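Local coordinates for protein glycoside Hydrolase (Bacteroides plebeius, PDB 5T3B) that probably hydrolyses glycosidic bonds in polysaccharides, as a gut-bacterial enzyme of glycoside hydrolase family 50, at residues N84-A90 and D115-Y121; Y122-S128 and G434-Y440; N213-G217 and L264-F268. One frame throughout, in Å; residues are numbered along the deposited sequence. Where two conformers were deposited one is given.

Contact 1. Residues N84-A90 and D115-Y121; sequences NKYGSYA and DPEGYPY
D115 reaches across to N84 and S88. Its CB lies 3.5 Å from S88 OG and also brushes the Y86 ring near CD2. A chi1 of 78° brings CG between the backbone N and the carbonyl carbon, and a small second torsion (18°) leaves OD1 to the turn and OD2 to the contact. OD1 stays at home: the backbone N of E117 and of Y119 reach it from opposite faces, the former closing an Asx turn. OD2 makes the crossing. Its syn lone pair takes N84 ND2 at 2.8 Å, almost straight (175°) and with amide and carboxylate nearly coplanar, while S88 OG donates to OD2 at 2.6 Å from the anti side, tilted out of the plane.

N84 mirrors this scheme, its OD1 receiving the backbone N of Y86 and S88, so two Asx turns, each within a type I beta turn, are joined through their leading side chains. Beside them P116 CD sits over one face of the Y86 ring, 3.9 Å from its centroid, a CH-pi contact; K85 CG lies off-centre over the opposite face. Farther along, Y89 N donates to P120 O at 3.1 Å. On the outer side, E117 OE2 approaches the edge of Y86 and accepts from a water that is also hydrogen-bonded to Y86 OH and, weakly, to K85 NZ. A second water links N84 ND2 to E117 OE1.

Four donors share the two oxygens of D115, a pattern that would favour the ionised carboxylate and fix its rotation; this buried group ties the 84-87 turn after helix 76-82 to the 115-118 turn leading into strand 120-126.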
# COMPACT_ATOMS: atom_id res chain seq x y z
N ASN A 84 -8.49 0.58 -20.74
CA ASN A 84 -8.97 -0.74 -21.01
C ASN A 84 -9.65 -1.41 -19.82
O ASN A 84 -9.91 -0.75 -18.79
CB ASN A 84 -7.89 -1.62 -21.61
CG ASN A 84 -6.80 -1.99 -20.61
OD1 ASN A 84 -6.96 -1.79 -19.40
ND2 ASN A 84 -5.73 -2.62 -21.10
N LYS A 85 -9.99 -2.69 -19.93
CA LYS A 85 -10.77 -3.35 -18.90
C LYS A 85 -10.07 -3.43 -17.51
O LYS A 85 -10.73 -3.63 -16.51
CB LYS A 85 -11.17 -4.73 -19.36
CG LYS A 85 -10.04 -5.71 -19.43
CD LYS A 85 -10.58 -7.01 -19.96
CE LYS A 85 -9.49 -7.99 -20.01
NZ LYS A 85 -9.94 -9.31 -20.57
N TYR A 86 -8.74 -3.29 -17.55
CA TYR A 86 -7.94 -3.29 -16.34
C TYR A 86 -7.80 -1.89 -15.70
O TYR A 86 -7.28 -1.77 -14.60
CB TYR A 86 -6.53 -3.86 -16.60
CG TYR A 86 -6.53 -5.30 -17.11
CD1 TYR A 86 -6.76 -6.33 -16.27
CD2 TYR A 86 -6.28 -5.57 -18.45
CE1 TYR A 86 -6.68 -7.65 -16.75
CE2 TYR A 86 -6.26 -6.87 -18.93
CZ TYR A 86 -6.46 -7.87 -18.10
OH TYR A 86 -6.44 -9.21 -18.55
N GLY A 87 -8.23 -0.84 -16.41
CA GLY A 87 -7.96 0.50 -16.01
C GLY A 87 -6.64 1.07 -16.47
O GLY A 87 -6.22 2.14 -16.00
N SER A 88 -6.02 0.38 -17.43
CA SER A 88 -4.75 0.82 -17.98
C SER A 88 -4.97 1.80 -19.10
O SER A 88 -5.97 1.65 -19.84
CB SER A 88 -4.02 -0.38 -18.56
OG SER A 88 -3.95 -1.44 -17.60
N TYR A 89 -4.09 2.77 -19.25
CA TYR A 89 -4.24 3.72 -20.32
C TYR A 89 -4.11 3.01 -21.67
O TYR A 89 -3.16 2.31 -21.87
CB TYR A 89 -3.25 4.85 -20.19
CG TYR A 89 -3.55 6.03 -21.09
CD1 TYR A 89 -4.71 6.74 -20.90
CD2 TYR A 89 -2.74 6.38 -22.16
CE1 TYR A 89 -5.04 7.83 -21.67
CE2 TYR A 89 -3.09 7.46 -22.97
CZ TYR A 89 -4.25 8.16 -22.74
OH TYR A 89 -4.60 9.24 -23.49
N ALA A 90 -5.09 3.25 -22.56
CA ALA A 90 -5.17 2.46 -23.77
C ALA A 90 -4.73 3.21 -25.03
O ALA A 90 -4.67 2.61 -26.12
CB ALA A 90 -6.64 1.98 -23.92
N ASP A 115 -0.10 -4.34 -17.47
CA ASP A 115 -1.14 -5.33 -17.44
C ASP A 115 -0.86 -6.52 -18.35
O ASP A 115 0.16 -6.52 -19.06
CB ASP A 115 -2.51 -4.66 -17.66
CG ASP A 115 -2.82 -4.31 -19.09
OD1 ASP A 115 -2.22 -4.81 -20.05
OD2 ASP A 115 -3.77 -3.46 -19.24
N PRO A 116 -1.69 -7.54 -18.30
CA PRO A 116 -1.40 -8.74 -19.12
C PRO A 116 -1.22 -8.48 -20.63
O PRO A 116 -0.59 -9.29 -21.28
CB PRO A 116 -2.61 -9.60 -18.88
CG PRO A 116 -2.96 -9.32 -17.40
CD PRO A 116 -2.76 -7.82 -17.33
N GLU A 117 -1.82 -7.41 -21.12
CA GLU A 117 -1.74 -7.03 -22.55
C GLU A 117 -0.65 -6.00 -22.84
O GLU A 117 -0.50 -5.58 -23.96
CB GLU A 117 -3.09 -6.52 -23.00
CG GLU A 117 -4.15 -7.58 -22.94
CD GLU A 117 -5.55 -7.08 -23.32
OE1 GLU A 117 -5.67 -6.35 -24.37
OE2 GLU A 117 -6.53 -7.50 -22.66
N GLY A 118 0.13 -5.64 -21.82
CA GLY A 118 1.20 -4.72 -22.01
C GLY A 118 0.91 -3.25 -21.77
O GLY A 118 1.80 -2.40 -21.88
N TYR A 119 -0.33 -2.92 -21.36
CA TYR A 119 -0.67 -1.54 -21.16
C TYR A 119 -0.33 -1.09 -19.73
O TYR A 119 -0.42 -1.89 -18.79
CB TYR A 119 -2.14 -1.29 -21.46
CG TYR A 119 -2.49 -1.49 -22.89
CD1 TYR A 119 -2.48 -0.42 -23.78
CD2 TYR A 119 -2.82 -2.75 -23.36
CE1 TYR A 119 -2.76 -0.64 -25.12
CE2 TYR A 119 -3.08 -2.95 -24.68
CZ TYR A 119 -3.05 -1.92 -25.55
OH TYR A 119 -3.36 -2.14 -26.88
N PRO A 120 0.07 0.17 -19.61
CA PRO A 120 0.48 0.67 -18.28
C PRO A 120 -0.76 0.86 -17.37
O PRO A 120 -1.67 1.61 -17.73
CB PRO A 120 1.14 2.03 -18.59
CG PRO A 120 0.51 2.45 -19.86
CD PRO A 120 0.24 1.21 -20.64
N TYR A 121 -0.72 0.21 -16.22
CA TYR A 121 -1.78 0.29 -15.24
C TYR A 121 -1.26 1.06 -14.05
O TYR A 121 -0.46 0.52 -13.27
CB TYR A 121 -2.25 -1.10 -14.77
CG TYR A 121 -3.23 -1.05 -13.63
CD1 TYR A 121 -4.35 -0.21 -13.69
CD2 TYR A 121 -2.99 -1.75 -12.46
CE1 TYR A 121 -5.19 -0.05 -12.63
CE2 TYR A 121 -3.86 -1.62 -11.37
CZ TYR A 121 -4.95 -0.78 -11.47
OH TYR A 121 -5.79 -0.57 -10.38
O HOH W 1 -6.41 -3.46 -23.98
O HOH W 2 -6.83 -9.65 -21.19

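Contact 2. Residues Y122-S128 and G434-Y440; sequences YVRGIAS and GWVFFKY
Y122 and W435 meet at one end of the pair in an offset edge-to-face stack, the edge of Y122 toward the face of W435: Y122 CE2 stands 3.4 Å from W435 CZ3, with ring planes at 72°. The indole gets there because CG of W435 lies between the backbone N and the carbonyl carbon (chi1 61°), which swings the six-membered ring back along the strand toward the tyrosine. The hollow beside the tyrosine ring is made by G434, whose CA comes within 3.5 Å of Y122 CZ; a CB there would run into V123 O. With an alanine at position Y122 the space next to G434 would probably be left unfilled, and W435 would lose the tyrosine's edge.

Strands 123-126 and 434-437 run parallel, 4.4 Å apart at their axes, zipped by bonds such as W435 N to V123 O and G125 N to W435 O. Their neighbours in the sheet, 163-165 and 385-394, are parallel to them too, consistent with the closing seam of a (beta/alpha)8 barrel as in family 50 relatives. On one face the lack of a side chain on G125 leaves room for V436 CG2, while V436 CG1 comes over the backbone to 3.4 Å from A127 N. On the other, I126 CG2 presses on Y440 CA at 3.6 Å, and R124 CG leans on the indole near NE1, which itself bonds to Y419 OH.

Past the strands A127 CB fills the angle between V436 CG1 and F438 CD1, 3.7 Å from the latter. A cis peptide before K439 turns the chain there, and Y440 N still finds A127 O at 2.9 Å.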
# COMPACT_ATOMS: atom_id res chain seq x y z
N TYR A 122 -1.71 2.29 -13.86
CA TYR A 122 -1.38 3.06 -12.69
C TYR A 122 -2.27 2.57 -11.58
O TYR A 122 -3.50 2.63 -11.68
CB TYR A 122 -1.51 4.57 -12.94
CG TYR A 122 -0.85 5.34 -11.84
CD1 TYR A 122 0.51 5.52 -11.81
CD2 TYR A 122 -1.57 5.78 -10.72
CE1 TYR A 122 1.14 6.16 -10.77
CE2 TYR A 122 -0.92 6.40 -9.66
CZ TYR A 122 0.44 6.61 -9.69
OH TYR A 122 1.06 7.23 -8.65
N VAL A 123 -1.69 2.04 -10.50
CA VAL A 123 -2.51 1.35 -9.51
C VAL A 123 -3.37 2.37 -8.75
O VAL A 123 -2.84 3.31 -8.15
CB VAL A 123 -1.67 0.55 -8.49
CG1 VAL A 123 -2.57 -0.13 -7.50
CG2 VAL A 123 -0.80 -0.47 -9.23
N ARG A 124 -4.70 2.14 -8.75
CA ARG A 124 -5.66 2.89 -7.94
C ARG A 124 -6.58 1.87 -7.31
O ARG A 124 -7.45 1.33 -7.96
CB ARG A 124 -6.38 3.92 -8.80
CG ARG A 124 -5.52 5.13 -9.18
CD ARG A 124 -5.86 5.69 -10.55
NE ARG A 124 -5.51 4.69 -11.56
CZ ARG A 124 -6.13 4.48 -12.71
NH1 ARG A 124 -7.00 5.36 -13.18
NH2 ARG A 124 -5.86 3.37 -13.38
N GLY A 125 -6.27 1.55 -6.05
CA GLY A 125 -6.94 0.50 -5.35
C GLY A 125 -7.73 0.95 -4.13
O GLY A 125 -7.59 2.07 -3.66
N ILE A 126 -8.54 0.01 -3.66
CA ILE A 126 -9.33 0.16 -2.45
C ILE A 126 -9.02 -1.00 -1.51
O ILE A 126 -9.02 -2.16 -1.95
CB ILE A 126 -10.83 0.19 -2.78
CG1 ILE A 126 -11.17 1.34 -3.66
CG2 ILE A 126 -11.66 0.14 -1.48
CD1 ILE A 126 -11.18 2.62 -2.99
N ALA A 127 -8.70 -0.70 -0.27
CA ALA A 127 -8.38 -1.74 0.71
C ALA A 127 -9.65 -2.31 1.37
O ALA A 127 -10.70 -1.64 1.46
CB ALA A 127 -7.46 -1.20 1.80
N SER A 128 -9.54 -3.53 1.88
CA SER A 128 -10.58 -4.10 2.73
C SER A 128 -11.92 -4.22 2.04
O SER A 128 -12.95 -3.90 2.61
CB SER A 128 -10.70 -3.37 4.05
OG SER A 128 -9.46 -3.24 4.66
N GLY A 434 1.63 3.60 -7.82
CA GLY A 434 0.29 3.93 -7.48
C GLY A 434 0.01 3.68 -6.01
O GLY A 434 0.90 3.65 -5.15
N TRP A 435 -1.29 3.62 -5.73
CA TRP A 435 -1.75 3.70 -4.34
C TRP A 435 -3.05 2.96 -4.14
O TRP A 435 -3.76 2.60 -5.10
CB TRP A 435 -1.92 5.17 -3.89
CG TRP A 435 -2.94 5.92 -4.71
CD1 TRP A 435 -4.31 5.78 -4.65
CD2 TRP A 435 -2.69 6.90 -5.72
NE1 TRP A 435 -4.89 6.59 -5.57
CE2 TRP A 435 -3.94 7.34 -6.22
CE3 TRP A 435 -1.53 7.54 -6.18
CZ2 TRP A 435 -4.06 8.30 -7.22
CZ3 TRP A 435 -1.66 8.50 -7.15
CH2 TRP A 435 -2.91 8.89 -7.65
N VAL A 436 -3.34 2.80 -2.85
CA VAL A 436 -4.55 2.17 -2.37
C VAL A 436 -5.11 2.99 -1.26
O VAL A 436 -4.43 3.22 -0.25
CB VAL A 436 -4.28 0.72 -1.89
CG1 VAL A 436 -5.57 0.04 -1.43
CG2 VAL A 436 -3.55 -0.08 -2.93
N PHE A 437 -6.36 3.43 -1.43
CA PHE A 437 -7.06 4.16 -0.39
C PHE A 437 -7.56 3.17 0.66
O PHE A 437 -8.13 2.13 0.35
CB PHE A 437 -8.23 4.91 -0.97
CG PHE A 437 -8.95 5.80 0.04
CD1 PHE A 437 -10.08 5.35 0.71
CD2 PHE A 437 -8.49 7.07 0.33
CE1 PHE A 437 -10.74 6.16 1.61
CE2 PHE A 437 -9.13 7.90 1.23
CZ PHE A 437 -10.23 7.41 1.90
N PHE A 438 -7.27 3.47 1.95
CA PHE A 438 -7.71 2.67 3.04
C PHE A 438 -8.87 3.39 3.69
O PHE A 438 -8.65 4.43 4.32
CB PHE A 438 -6.56 2.44 4.03
CG PHE A 438 -6.88 1.56 5.19
CD1 PHE A 438 -6.67 0.20 5.12
CD2 PHE A 438 -7.46 2.04 6.35
CE1 PHE A 438 -7.00 -0.66 6.14
CE2 PHE A 438 -7.76 1.21 7.39
CZ PHE A 438 -7.53 -0.13 7.30
N LYS A 439 -10.13 2.94 3.50
CA LYS A 439 -10.57 1.65 3.00
C LYS A 439 -11.96 1.76 2.43
O LYS A 439 -12.54 2.83 2.35
CB LYS A 439 -10.44 0.56 4.08
CG LYS A 439 -11.31 0.80 5.29
CD LYS A 439 -11.16 -0.34 6.32
CE LYS A 439 -11.73 -0.05 7.68
NZ LYS A 439 -13.19 -0.29 7.73
N TYR A 440 -12.47 0.59 2.01
CA TYR A 440 -13.79 0.52 1.38
C TYR A 440 -14.90 1.14 2.24
O TYR A 440 -15.55 2.07 1.80
CB TYR A 440 -14.05 -0.96 1.05
CG TYR A 440 -15.39 -1.30 0.48
CD1 TYR A 440 -15.95 -0.61 -0.59
CD2 TYR A 440 -16.11 -2.35 1.02
CE1 TYR A 440 -17.18 -0.94 -1.08
CE2 TYR A 440 -17.37 -2.72 0.50
CZ TYR A 440 -17.88 -1.98 -0.54
OH TYR A 440 -19.14 -2.32 -1.00

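Contact 3. Residues N213-G217 and L264-F268; sequences NLKIG and LLDRF
G217 and F268 meet where this contact is tightest, G217 CA lying 3.5 Å from F268 CZ; a CB on the glycine would collide with that ring atom. At the neighbouring ring atom, L214 brings CD2 to the edge of the phenylalanine, 4.0 Å from F268 CE1, and the same methyl lies 3.7 Å from R267 CB. I216 completes this apolar patch, crossing L264 at about a right angle with CG2 3.8 Å from L264 CD1.

What meets here is a 3-10 segment, 213-217, and the start of the short helix 264-269, both in the long excursion of the chain between strands 188-190 and 358-361. Helix 300-324 backs the apolar side through C310 and Y314 beside I216, while F306 stands nearly perpendicular to F268.

The outer side is looser. N213 is solvent-exposed and merely brings its CB up to the edge of the R267 guanidinium, while L214 CD2 lies over one face of that group. R267 was modelled in two conformers, so the guanidinium contacts are less certain; in the one described, its NH1 makes a salt bridge to D256.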
# COMPACT_ATOMS: atom_id res chain seq x y z
N ASN A 213 5.65 -8.91 18.78
CA ASN A 213 6.39 -7.80 18.16
C ASN A 213 7.77 -8.19 17.72
O ASN A 213 8.40 -7.42 17.01
CB ASN A 213 6.37 -6.58 19.05
CG ASN A 213 4.91 -6.18 19.39
OD1 ASN A 213 4.09 -6.06 18.52
ND2 ASN A 213 4.60 -6.10 20.63
N LEU A 214 8.25 -9.34 18.17
CA LEU A 214 9.53 -9.90 17.75
C LEU A 214 9.40 -10.98 16.67
O LEU A 214 10.35 -11.69 16.39
CB LEU A 214 10.31 -10.42 18.96
CG LEU A 214 10.58 -9.41 20.05
CD1 LEU A 214 11.43 -10.02 21.18
CD2 LEU A 214 11.11 -8.05 19.58
N LYS A 215 8.23 -11.08 16.05
CA LYS A 215 8.00 -12.15 15.11
C LYS A 215 8.93 -12.18 13.90
O LYS A 215 9.17 -13.25 13.37
CB LYS A 215 6.56 -12.25 14.70
CG LYS A 215 6.07 -11.10 13.85
CD LYS A 215 4.64 -11.39 13.43
CE LYS A 215 4.09 -10.42 12.54
NZ LYS A 215 2.61 -10.84 12.56
N ILE A 216 9.49 -11.04 13.52
CA ILE A 216 10.42 -11.08 12.45
C ILE A 216 11.64 -11.97 12.77
O ILE A 216 12.29 -12.49 11.86
CB ILE A 216 10.92 -9.66 12.08
CG1 ILE A 216 11.72 -9.65 10.75
CG2 ILE A 216 11.67 -9.01 13.18
CD1 ILE A 216 10.96 -10.13 9.53
N GLY A 217 11.94 -12.20 14.04
CA GLY A 217 13.01 -13.08 14.40
C GLY A 217 12.83 -14.53 14.00
O GLY A 217 13.79 -15.32 13.99
N LEU A 264 14.81 -2.97 17.57
CA LEU A 264 14.75 -4.40 17.32
C LEU A 264 15.92 -5.13 17.92
O LEU A 264 15.76 -6.14 18.62
CB LEU A 264 14.62 -4.70 15.82
CG LEU A 264 14.30 -6.14 15.49
CD1 LEU A 264 12.90 -6.55 15.86
CD2 LEU A 264 14.51 -6.38 14.02
N LEU A 265 17.10 -4.64 17.63
CA LEU A 265 18.34 -5.34 18.04
C LEU A 265 18.42 -5.37 19.57
O LEU A 265 18.69 -6.44 20.15
CB LEU A 265 19.57 -4.70 17.41
CG LEU A 265 20.94 -5.26 17.75
CD1 LEU A 265 20.95 -6.75 17.54
CD2 LEU A 265 21.98 -4.53 16.92
N ASP A 266 18.09 -4.28 20.25
CA ASP A 266 18.06 -4.27 21.71
C ASP A 266 17.12 -5.32 22.29
O ASP A 266 17.48 -6.10 23.19
CB ASP A 266 17.57 -2.93 22.25
CG ASP A 266 18.54 -1.80 22.04
OD1 ASP A 266 19.62 -1.98 21.48
OD2 ASP A 266 18.18 -0.68 22.47
N ARG A 267 15.91 -5.40 21.71
CA ARG A 267 14.93 -6.37 22.19
C ARG A 267 15.39 -7.83 21.94
O ARG A 267 15.19 -8.68 22.81
CB ARG A 267 13.51 -6.14 21.62
CG ARG A 267 12.68 -5.05 22.35
CD ARG A 267 11.38 -4.67 21.62
NE ARG A 267 11.62 -4.16 20.23
CZ ARG A 267 10.75 -4.19 19.23
NH1 ARG A 267 9.57 -4.70 19.35
NH2 ARG A 267 11.08 -3.64 18.10
N PHE A 268 16.05 -8.11 20.80
CA PHE A 268 16.50 -9.46 20.56
C PHE A 268 17.57 -9.83 21.59
O PHE A 268 17.57 -10.93 22.09
CB PHE A 268 17.05 -9.64 19.16
CG PHE A 268 16.03 -9.85 18.08
CD1 PHE A 268 14.72 -9.43 18.17
CD2 PHE A 268 16.39 -10.52 16.95
CE1 PHE A 268 13.81 -9.67 17.17
CE2 PHE A 268 15.50 -10.67 15.91
CZ PHE A 268 14.20 -10.22 16.00

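Contacts 1 and 2 are consecutive along strand 120-126: contact 1 fastens loop 84-90 to the turn that leads into the strand and to its first residues, contact 2 pairs its remainder with strand 432-437. They touch directly, G87 O lying 2.9 Å from R124 NH2, probably hydrogen-bonded. Contact 2 is buried near the centre of the chain, held by regular backbone bonds and close-fitting side chains; contact 1, farther out and partly buried, relies on a carboxylate and amide, with water along its outer side. Contact 3 lies within the chain stretch that contact 2 closes, yet some 30 Å away between centres. Though far from the centre, it is also largely buried, and apolar, without a hydrogen bond between its segments.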